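Local coordinates for protein phenol hydroxylase component phN (PDB 3U52) that probably hydroxylates phenol and related aromatics as the diiron-containing oxygenase part of a bacterial multicomponent phenol hydroxylase, at residues K31-E36 with V118-S123; F266-R271 with C399-I404; T338-C343 with G387-N392. All coordinates share one frame; numbering follows the deposited sequence.

Contact 1 (K31-E36 with V118-S123); sequences KDIFPE and VGRQFS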
loop_
_atom_site.group_PDB
_atom_site.type_symbol
_atom_site.label_atom_id
_atom_site.label_comp_id
_atom_site.label_asym_id
_atom_site.label_seq_id
_atom_site.Cartn_x
_atom_site.Cartn_y
_atom_site.Cartn_z
ATOM N N LYS A 31 45.285 17.456 -3.525
ATOM C CA LYS A 31 45.438 17.193 -2.099
ATOM C C LYS A 31 44.683 18.195 -1.245
ATOM O O LYS A 31 44.492 17.961 -0.048
ATOM C CB LYS A 31 46.918 17.138 -1.672
ATOM C CG LYS A 31 47.659 15.911 -2.166
ATOM C CD LYS A 31 47.053 14.596 -1.617
ATOM C CE LYS A 31 47.216 13.441 -2.602
ATOM N NZ LYS A 31 46.468 12.208 -2.165
ATOM N N ASP A 32 44.280 19.323 -1.839
ATOM C CA ASP A 32 43.464 20.307 -1.124
ATOM C C ASP A 32 41.987 19.971 -1.324
ATOM O O ASP A 32 41.172 20.249 -0.461
ATOM C CB ASP A 32 43.746 21.736 -1.611
ATOM C CG ASP A 32 45.063 22.305 -1.046
ATOM O OD1 ASP A 32 45.479 21.886 0.057
ATOM O OD2 ASP A 32 45.697 23.149 -1.719
ATOM N N ILE A 33 41.649 19.448 -2.488
ATOM C CA ILE A 33 40.261 19.075 -2.776
ATOM C C ILE A 33 39.924 17.750 -2.012
ATOM O O ILE A 33 38.812 17.604 -1.493
ATOM C CB ILE A 33 40.057 18.914 -4.271
ATOM C CG1 ILE A 33 40.201 20.258 -4.981
ATOM C CG2 ILE A 33 38.642 18.329 -4.569
ATOM C CD1 ILE A 33 40.284 20.144 -6.418
ATOM N N PHE A 34 40.903 16.833 -1.912
ATOM C CA PHE A 34 40.795 15.531 -1.175
ATOM C C PHE A 34 41.861 15.342 -0.081
ATOM O O PHE A 34 42.763 14.540 -0.250
ATOM C CB PHE A 34 40.852 14.353 -2.156
ATOM C CG PHE A 34 39.834 14.444 -3.247
ATOM C CD1 PHE A 34 40.223 14.788 -4.529
ATOM C CD2 PHE A 34 38.463 14.183 -2.993
ATOM C CE1 PHE A 34 39.260 14.860 -5.556
ATOM C CE2 PHE A 34 37.529 14.270 -3.998
ATOM C CZ PHE A 34 37.919 14.615 -5.273
ATOM N N PRO A 35 41.754 16.093 1.032
ATOM C CA PRO A 35 42.787 16.174 2.060
ATOM C C PRO A 35 42.795 15.017 3.043
ATOM O O PRO A 35 43.753 14.887 3.793
ATOM C CB PRO A 35 42.420 17.475 2.806
ATOM C CG PRO A 35 40.852 17.510 2.678
ATOM C CD PRO A 35 40.595 16.968 1.315
ATOM N N GLU A 36 41.779 14.147 3.008
ATOM C CA GLU A 36 41.629 13.144 4.092
ATOM C C GLU A 36 42.082 11.746 3.724
ATOM O O GLU A 36 41.999 10.826 4.524
ATOM C CB GLU A 36 40.182 13.064 4.577
ATOM C CG GLU A 36 39.678 14.289 5.250
ATOM C CD GLU A 36 38.314 14.068 5.854
ATOM O OE1 GLU A 36 37.873 12.884 5.980
ATOM O OE2 GLU A 36 37.693 15.077 6.235
ATOM N N VAL A 118 31.796 10.800 3.638
ATOM C CA VAL A 118 32.777 9.957 2.950
ATOM C C VAL A 118 32.550 9.946 1.404
ATOM O O VAL A 118 33.498 9.827 0.596
ATOM C CB VAL A 118 32.793 8.536 3.673
ATOM C CG1 VAL A 118 31.825 7.562 3.020
ATOM C CG2 VAL A 118 34.192 7.969 3.766
ATOM N N GLY A 119 31.300 10.119 0.977
ATOM C CA GLY A 119 30.975 10.364 -0.450
ATOM C C GLY A 119 31.423 11.730 -1.013
ATOM O O GLY A 119 31.183 12.030 -2.193
ATOM N N ARG A 120 32.061 12.559 -0.169
ATOM C CA ARG A 120 32.875 13.713 -0.606
ATOM C C ARG A 120 34.426 13.462 -0.561
ATOM O O ARG A 120 35.176 14.092 -1.305
ATOM C CB ARG A 120 32.500 14.955 0.224
ATOM C CG ARG A 120 33.438 16.155 0.042
ATOM C CD ARG A 120 33.298 16.768 -1.383
ATOM N NE ARG A 120 34.186 17.919 -1.562
ATOM C CZ ARG A 120 35.500 17.844 -1.733
ATOM N NH1 ARG A 120 36.147 16.655 -1.805
ATOM N NH2 ARG A 120 36.170 18.987 -1.856
ATOM N N GLN A 121 34.916 12.561 0.285
ATOM C CA GLN A 121 36.380 12.515 0.574
ATOM C C GLN A 121 37.249 11.743 -0.363
ATOM O O GLN A 121 38.452 12.003 -0.380
ATOM C CB GLN A 121 36.708 11.987 1.977
ATOM C CG GLN A 121 36.101 12.726 3.113
ATOM C CD GLN A 121 36.198 14.205 2.997
ATOM O OE1 GLN A 121 37.303 14.811 2.779
ATOM N NE2 GLN A 121 35.039 14.841 3.155
ATOM N N PHE A 122 36.669 10.767 -1.083
ATOM C CA PHE A 122 37.438 9.841 -1.928
ATOM C C PHE A 122 37.665 10.467 -3.282
ATOM O O PHE A 122 36.724 11.060 -3.842
ATOM C CB PHE A 122 36.709 8.494 -2.110
ATOM C CG PHE A 122 36.620 7.693 -0.864
ATOM C CD1 PHE A 122 37.772 7.453 -0.102
ATOM C CD2 PHE A 122 35.418 7.168 -0.448
ATOM C CE1 PHE A 122 37.748 6.707 1.046
ATOM C CE2 PHE A 122 35.363 6.428 0.732
ATOM C CZ PHE A 122 36.544 6.199 1.491
ATOM N N SER A 123 38.879 10.352 -3.811
ATOM C CA SER A 123 39.157 10.921 -5.103
ATOM C C SER A 123 38.649 10.060 -6.203
ATOM O O SER A 123 38.634 10.494 -7.356
ATOM C CB SER A 123 40.645 11.262 -5.325
ATOM O OG SER A 123 41.513 10.151 -5.111
HETATM O O HOH W 1 39.581 13.579 1.206
#
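Arg120 grips the carbonyl oxygen of Ile33 end-on, its NH1 2.8 Å and its NH2 3.0 Å from Ile33 O. Two N-H groups converge on one acceptor, which leaves both bonds bent: NH2 arrives on a lone pair, while NH1 is tilted 33° from the carbonyl plane. CG of Arg120 stands anti to its N (chi1 170°) and the chain folds at chi2, carrying the guanidinium across to Phe34 with the two planes nearly at right angles. The Phe34 ring is sandwiched. CA of Ser123 makes a CH-pi contact 3.7 Å from the Phe34 centroid, and Ile33 CG2 lies over the opposite face, offset toward the rim. The contact thus docks the chain just past the end of helix 30-33 on the last turn of helix 105-121, which carries the iron ligand Glu108. Beside it the Glu36 carboxylate stacks on the Gln121 amide, planes 17° apart, with Glu36 CD 3.3 Å from Gln121 OE1. A water accepts from Glu36 N and donates to Gln121 O and OE1. Further out, Lys117 holds both stacked groups: its NZ forms a salt bridge with Glu36 OE2 and its carbonyl receives Gln121 NE2. Ser123 OG is hydrogen-bonded to Glu37.

Contact 2 (F266-R271 with C399-I404); sequences FWRGFR and CQVCQI. With ZN (zinc ion), chain I.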
loop_
_atom_site.group_PDB
_atom_site.type_symbol
_atom_site.label_atom_id
_atom_site.label_comp_id
_atom_site.label_asym_id
_atom_site.label_seq_id
_atom_site.Cartn_x
_atom_site.Cartn_y
_atom_site.Cartn_z
ATOM N N PHE A 266 35.635 -6.156 14.241
ATOM C CA PHE A 266 35.036 -7.426 14.670
ATOM C C PHE A 266 34.669 -7.323 16.131
ATOM O O PHE A 266 33.523 -7.665 16.509
ATOM C CB PHE A 266 35.962 -8.657 14.506
ATOM C CG PHE A 266 35.398 -9.887 15.162
ATOM C CD1 PHE A 266 35.927 -10.359 16.370
ATOM C CD2 PHE A 266 34.263 -10.517 14.600
ATOM C CE1 PHE A 266 35.365 -11.461 17.009
ATOM C CE2 PHE A 266 33.713 -11.671 15.235
ATOM C CZ PHE A 266 34.249 -12.098 16.456
ATOM N N TRP A 267 35.622 -6.889 16.955
ATOM C CA TRP A 267 35.448 -6.966 18.397
ATOM C C TRP A 267 34.438 -5.914 18.905
ATOM O O TRP A 267 33.535 -6.230 19.660
ATOM C CB TRP A 267 36.780 -6.959 19.165
ATOM C CG TRP A 267 36.488 -7.225 20.625
ATOM C CD1 TRP A 267 36.399 -6.310 21.624
ATOM C CD2 TRP A 267 36.250 -8.504 21.231
ATOM N NE1 TRP A 267 36.088 -6.932 22.797
ATOM C CE2 TRP A 267 35.979 -8.279 22.585
ATOM C CE3 TRP A 267 36.209 -9.816 20.743
ATOM C CZ2 TRP A 267 35.684 -9.333 23.496
ATOM C CZ3 TRP A 267 35.925 -10.865 21.641
ATOM C CH2 TRP A 267 35.672 -10.617 22.992
ATOM N N ARG A 268 34.537 -4.678 18.412
ATOM C CA ARG A 268 33.499 -3.676 18.688
ATOM C C ARG A 268 32.082 -4.070 18.191
ATOM O O ARG A 268 31.089 -3.822 18.878
ATOM C CB ARG A 268 33.904 -2.299 18.105
ATOM C CG ARG A 268 35.059 -1.634 18.904
ATOM C CD ARG A 268 34.840 -0.068 19.034
ATOM N NE ARG A 268 33.712 0.217 19.921
ATOM C CZ ARG A 268 33.525 1.364 20.559
ATOM N NH1 ARG A 268 34.372 2.356 20.393
ATOM N NH2 ARG A 268 32.468 1.532 21.344
ATOM N N GLY A 269 32.010 -4.673 17.005
ATOM C CA GLY A 269 30.751 -5.126 16.447
ATOM C C GLY A 269 30.188 -6.262 17.294
ATOM O O GLY A 269 28.988 -6.285 17.594
ATOM N N PHE A 270 31.049 -7.175 17.735
ATOM C CA PHE A 270 30.594 -8.262 18.625
ATOM C C PHE A 270 29.979 -7.706 19.961
ATOM O O PHE A 270 28.919 -8.167 20.443
ATOM C CB PHE A 270 31.795 -9.211 18.912
ATOM C CG PHE A 270 31.532 -10.202 19.997
ATOM C CD1 PHE A 270 30.455 -11.070 19.919
ATOM C CD2 PHE A 270 32.375 -10.275 21.097
ATOM C CE1 PHE A 270 30.236 -12.032 20.952
ATOM C CE2 PHE A 270 32.159 -11.215 22.109
ATOM C CZ PHE A 270 31.086 -12.082 22.023
ATOM N N ARG A 271 30.640 -6.705 20.561
ATOM C CA ARG A 271 30.141 -6.104 21.801
ATOM C C ARG A 271 28.827 -5.374 21.525
ATOM O O ARG A 271 27.882 -5.461 22.303
ATOM C CB ARG A 271 31.213 -5.201 22.463
ATOM C CG ARG A 271 32.308 -6.071 23.127
ATOM C CD ARG A 271 31.668 -6.868 24.273
ATOM N NE ARG A 271 32.673 -7.391 25.224
ATOM C CZ ARG A 271 32.756 -8.653 25.627
ATOM N NH1 ARG A 271 31.935 -9.594 25.159
ATOM N NH2 ARG A 271 33.684 -8.987 26.492
ATOM N N CYS A 399 33.348 -0.643 30.784
ATOM C CA CYS A 399 34.558 -0.789 29.978
ATOM C C CYS A 399 34.942 0.542 29.343
ATOM O O CYS A 399 34.102 1.203 28.756
ATOM C CB CYS A 399 34.323 -1.791 28.847
ATOM S SG CYS A 399 35.744 -2.152 27.794
ATOM N N GLN A 400 36.243 0.881 29.386
ATOM C CA GLN A 400 36.733 2.130 28.819
ATOM C C GLN A 400 36.487 2.207 27.267
ATOM O O GLN A 400 36.446 3.303 26.681
ATOM C CB GLN A 400 38.244 2.278 29.110
ATOM C CG GLN A 400 38.851 3.700 28.711
ATOM C CD GLN A 400 38.220 4.826 29.509
ATOM O OE1 GLN A 400 37.954 5.951 29.004
ATOM N NE2 GLN A 400 38.034 4.574 30.753
ATOM N N VAL A 401 36.312 1.061 26.618
ATOM C CA VAL A 401 36.249 1.038 25.126
ATOM C C VAL A 401 34.793 0.831 24.681
ATOM O O VAL A 401 34.212 1.713 24.053
ATOM C CB VAL A 401 37.224 0.004 24.484
ATOM C CG1 VAL A 401 36.959 -0.173 22.979
ATOM C CG2 VAL A 401 38.725 0.394 24.744
ATOM N N CYS A 402 34.174 -0.278 25.066
ATOM C CA CYS A 402 32.856 -0.624 24.486
ATOM C C CYS A 402 31.769 -0.013 25.318
ATOM O O CYS A 402 30.632 0.121 24.832
ATOM C CB CYS A 402 32.684 -2.168 24.317
ATOM S SG CYS A 402 32.532 -3.098 25.868
ATOM N N GLN A 403 32.151 0.451 26.530
ATOM C CA GLN A 403 31.261 1.024 27.564
ATOM C C GLN A 403 30.139 0.178 28.112
ATOM O O GLN A 403 29.309 0.702 28.812
ATOM C CB GLN A 403 30.726 2.417 27.186
ATOM C CG GLN A 403 31.901 3.278 26.594
ATOM C CD GLN A 403 31.492 4.663 26.228
ATOM O OE1 GLN A 403 30.408 5.115 26.605
ATOM N NE2 GLN A 403 32.346 5.358 25.484
ATOM N N ILE A 404 30.149 -1.116 27.876
ATOM C CA ILE A 404 29.188 -2.011 28.516
ATOM C C ILE A 404 29.719 -2.186 29.982
ATOM O O ILE A 404 30.929 -2.197 30.189
ATOM C CB ILE A 404 29.141 -3.369 27.765
ATOM C CG1 ILE A 404 28.729 -3.142 26.305
ATOM C CG2 ILE A 404 28.107 -4.368 28.438
ATOM C CD1 ILE A 404 28.655 -4.399 25.417
HETATM ZN ZN ZN I . 34.667 -3.690 26.336
HETATM O O HOH W 2 30.223 0.016 22.165
#
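Arg271 packs its aliphatic stem against the zinc loop: Arg271 CB is 3.8 Å from Cys402 CB, and Arg271 CG lies 4.0 Å from Cys402 SG. Ile404 crosses the same stem at about a right angle, its CD1 4.0 Å from Arg271 CB and also against the Arg271 carbonyl. The Arg271 chain, bent at chi2 (-65°), brings one face of its guanidinium against Trp267, whose CZ2 lies over its centre with the indole plane steeply inclined; Phe408 adds a cation-pi contact. Polar contacts across the interface are indirect. The Arg268 guanidinium lays a face over the Val401 carbonyl, with Arg268 NH2 3.2 Å from Val401 O at an angle too poor for a hydrogen bond. Instead, Arg268 NH2 donates to a water that lies in the guanidinium plane and itself donates to Cys402 O, 2.7 Å away. The charge of Arg268 is met chiefly by Asp181, through NH1. Metal bonds tie the loop together: zinc is held by Cys399 SG at 2.4 Å and Cys402 SG at 2.3 Å, and Cys432 and Cys436 complete the site. Backbone amides point at the sulfurs. Val401 N donates to Cys399 SG at 3.5 Å, and weaker bonds run from Cys402 N to Cys399 SG and from Ile404 N to Cys402 SG; these would probably stabilise the negative thiolates. Gln403, with positive phi, turns the chain after the second cysteine. Such a CxxC turn with N-H...S bonds is typical of a zinc knuckle, here half of a four-cysteine site, probably structural, whose other half lies around the start of helix 434-442.

Contact 3 (T338-C343 with G387-N392); sequences TFYQYC and GRRFYN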
loop_
_atom_site.group_PDB
_atom_site.type_symbol
_atom_site.label_atom_id
_atom_site.label_comp_id
_atom_site.label_asym_id
_atom_site.label_seq_id
_atom_site.Cartn_x
_atom_site.Cartn_y
_atom_site.Cartn_z
ATOM N N THR A 338 21.776 -8.407 33.793
ATOM C CA THR A 338 22.246 -7.031 33.950
ATOM C C THR A 338 21.122 -6.022 33.796
ATOM O O THR A 338 20.955 -5.138 34.650
ATOM C CB THR A 338 23.338 -6.748 32.907
ATOM O OG1 THR A 338 24.421 -7.641 33.207
ATOM C CG2 THR A 338 23.819 -5.292 32.934
ATOM N N PHE A 339 20.338 -6.144 32.720
ATOM C CA PHE A 339 19.275 -5.185 32.465
ATOM C C PHE A 339 18.157 -5.343 33.475
ATOM O O PHE A 339 17.568 -4.343 33.918
ATOM C CB PHE A 339 18.771 -5.266 31.026
ATOM C CG PHE A 339 19.664 -4.515 30.038
ATOM C CD1 PHE A 339 20.593 -5.181 29.266
ATOM C CD2 PHE A 339 19.580 -3.143 29.933
ATOM C CE1 PHE A 339 21.386 -4.498 28.342
ATOM C CE2 PHE A 339 20.347 -2.444 29.002
ATOM C CZ PHE A 339 21.278 -3.124 28.226
ATOM N N TYR A 340 17.882 -6.572 33.875
ATOM C CA TYR A 340 16.864 -6.827 34.931
ATOM C C TYR A 340 17.129 -5.974 36.216
ATOM O O TYR A 340 16.229 -5.296 36.717
ATOM C CB TYR A 340 16.835 -8.340 35.259
ATOM C CG TYR A 340 15.818 -8.758 36.270
ATOM C CD1 TYR A 340 16.102 -8.698 37.636
ATOM C CD2 TYR A 340 14.576 -9.187 35.874
ATOM C CE1 TYR A 340 15.155 -9.068 38.597
ATOM C CE2 TYR A 340 13.620 -9.595 36.834
ATOM C CZ TYR A 340 13.918 -9.506 38.179
ATOM O OH TYR A 340 12.964 -9.891 39.075
ATOM N N GLN A 341 18.363 -6.005 36.738
ATOM C CA GLN A 341 18.683 -5.327 38.013
ATOM C C GLN A 341 18.855 -3.838 37.870
ATOM O O GLN A 341 18.798 -3.098 38.852
ATOM C CB GLN A 341 19.933 -5.953 38.638
ATOM C CG GLN A 341 21.238 -5.636 37.901
ATOM C CD GLN A 341 22.350 -6.548 38.329
ATOM O OE1 GLN A 341 22.382 -7.728 37.967
ATOM N NE2 GLN A 341 23.243 -6.036 39.144
ATOM N N TYR A 342 19.060 -3.371 36.659
ATOM C CA TYR A 342 19.245 -1.954 36.408
ATOM C C TYR A 342 18.066 -1.292 35.650
ATOM O O TYR A 342 18.135 -0.103 35.265
ATOM C CB TYR A 342 20.555 -1.763 35.667
ATOM C CG TYR A 342 21.807 -1.878 36.545
ATOM C CD1 TYR A 342 22.929 -2.535 36.069
ATOM C CD2 TYR A 342 21.878 -1.254 37.793
ATOM C CE1 TYR A 342 24.084 -2.629 36.812
ATOM C CE2 TYR A 342 23.059 -1.350 38.589
ATOM C CZ TYR A 342 24.148 -2.019 38.065
ATOM O OH TYR A 342 25.336 -2.098 38.714
ATOM N N CYS A 343 16.958 -2.012 35.458
ATOM C CA CYS A 343 15.860 -1.398 34.670
ATOM C C CYS A 343 15.050 -0.324 35.363
ATOM O O CYS A 343 14.130 0.220 34.747
ATOM C CB CYS A 343 14.889 -2.410 34.016
ATOM S SG CYS A 343 13.827 -3.219 35.176
ATOM N N GLY A 387 7.807 -9.693 47.691
ATOM C CA GLY A 387 7.767 -8.237 47.678
ATOM C C GLY A 387 9.137 -7.576 47.736
ATOM O O GLY A 387 9.246 -6.409 48.148
ATOM N N ARG A 388 10.184 -8.314 47.353
ATOM C CA ARG A 388 11.570 -7.824 47.330
ATOM C C ARG A 388 12.192 -7.949 45.925
ATOM O O ARG A 388 13.329 -8.437 45.773
ATOM C CB ARG A 388 12.427 -8.614 48.336
ATOM C CG ARG A 388 12.050 -8.435 49.846
ATOM C CD ARG A 388 13.135 -9.006 50.773
ATOM N NE ARG A 388 13.231 -10.449 50.563
ATOM C CZ ARG A 388 12.459 -11.341 51.176
ATOM N NH1 ARG A 388 12.601 -12.635 50.905
ATOM N NH2 ARG A 388 11.546 -10.938 52.061
ATOM N N ARG A 389 11.447 -7.501 44.904
ATOM C CA ARG A 389 11.891 -7.589 43.490
ATOM C C ARG A 389 13.243 -6.862 43.428
ATOM O O ARG A 389 13.341 -5.672 43.766
ATOM C CB ARG A 389 10.856 -6.937 42.546
ATOM C CG ARG A 389 10.961 -7.316 41.031
ATOM C CD ARG A 389 12.171 -6.674 40.394
ATOM N NE ARG A 389 12.084 -6.585 38.929
ATOM C CZ ARG A 389 13.080 -6.183 38.136
ATOM N NH1 ARG A 389 12.891 -6.099 36.824
ATOM N NH2 ARG A 389 14.268 -5.902 38.655
ATOM N N PHE A 390 14.288 -7.599 43.064
ATOM C CA PHE A 390 15.661 -7.076 43.113
ATOM C C PHE A 390 15.923 -5.945 42.086
ATOM O O PHE A 390 15.752 -6.149 40.871
ATOM C CB PHE A 390 16.672 -8.245 42.921
ATOM C CG PHE A 390 18.144 -7.802 42.825
ATOM C CD1 PHE A 390 18.779 -7.150 43.887
ATOM C CD2 PHE A 390 18.908 -8.111 41.684
ATOM C CE1 PHE A 390 20.108 -6.753 43.768
ATOM C CE2 PHE A 390 20.278 -7.743 41.596
ATOM C CZ PHE A 390 20.850 -7.057 42.624
ATOM N N TYR A 391 16.307 -4.770 42.600
ATOM C CA TYR A 391 16.968 -3.728 41.834
ATOM C C TYR A 391 18.309 -3.380 42.450
ATOM O O TYR A 391 18.441 -3.290 43.684
ATOM C CB TYR A 391 16.148 -2.459 41.755
ATOM C CG TYR A 391 14.826 -2.613 41.038
ATOM C CD1 TYR A 391 13.671 -2.931 41.755
ATOM C CD2 TYR A 391 14.722 -2.426 39.644
ATOM C CE1 TYR A 391 12.421 -3.047 41.126
ATOM C CE2 TYR A 391 13.479 -2.557 39.006
ATOM C CZ TYR A 391 12.349 -2.846 39.753
ATOM O OH TYR A 391 11.133 -3.003 39.143
ATOM N N ASN A 392 19.320 -3.237 41.597
ATOM C CA ASN A 392 20.661 -2.923 42.082
ATOM C C ASN A 392 20.854 -1.411 42.059
ATOM O O ASN A 392 20.927 -0.808 40.998
ATOM C CB ASN A 392 21.715 -3.643 41.233
ATOM C CG ASN A 392 23.133 -3.423 41.725
ATOM O OD1 ASN A 392 23.375 -2.590 42.613
ATOM N ND2 ASN A 392 24.089 -4.107 41.103
HETATM O O HOH W 3 13.627 -10.126 41.647
HETATM O O HOH W 4 26.874 -4.285 39.919
#
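Arg389 lays its guanidinium flat on the Tyr340 ring, planes 6° apart and Arg389 CZ 3.6 Å from the Tyr340 centroid, a cation-pi stack. Tyr340 turns its ring anti to its N (chi1 -178°) and meets the arginine coming from the opposite direction. The other face of the guanidinium is taken by Tyr391 CE2, offset toward the rim. In its own plane Arg389 NH2 donates to Tyr340 O at 2.8 Å, standing above that carbonyl's plane, and to Phe390 O at 2.7 Å, while NE forms a salt bridge with Asp485. An alanine here is likely to leave Asp485 without its charged mate and the Tyr340 face without its stack. Cys343 SG sits at the Tyr391 ring edge, 5.2 Å from the centroid. Gln341 CB rests on Phe390 CE2 at 3.5 Å, and Gln341 O accepts Asn392 N at 2.8 Å. The Asn392 side chain, CG anti to N (chi1 -177°), runs alongside Tyr342, both reaching Thr394; Asn392 O meets the Tyr342 edge. The strap so fastened to the last turn of helix 331-342 starts at Gly387, C-prime residue of the Schellman motif that ends helix 369-385, and leads into a xenon pocket at Asn392.

In the fold
Along the chain, contact 1 closes before contact 2 opens, and contact 3 is nested inside the loop that contact 2 closes. Contacts 1 and 3 lie on opposite sides of the chain's centre, their centres about 50 Å apart; contact 2 sits between, about 29 Å from contact 1 and 24 Å from contact 3, centre to centre. None touches another, though the nearest atoms of contacts 2 and 3 are about 6 Å apart. Those two share the long loop between helix 369-385 and strand 409-410, which is fastened first to helix 331-342 and then to helix 254-283. Contact 1 instead joins the N-terminal region to helix 105-121, one of the helices that supply the iron ligands.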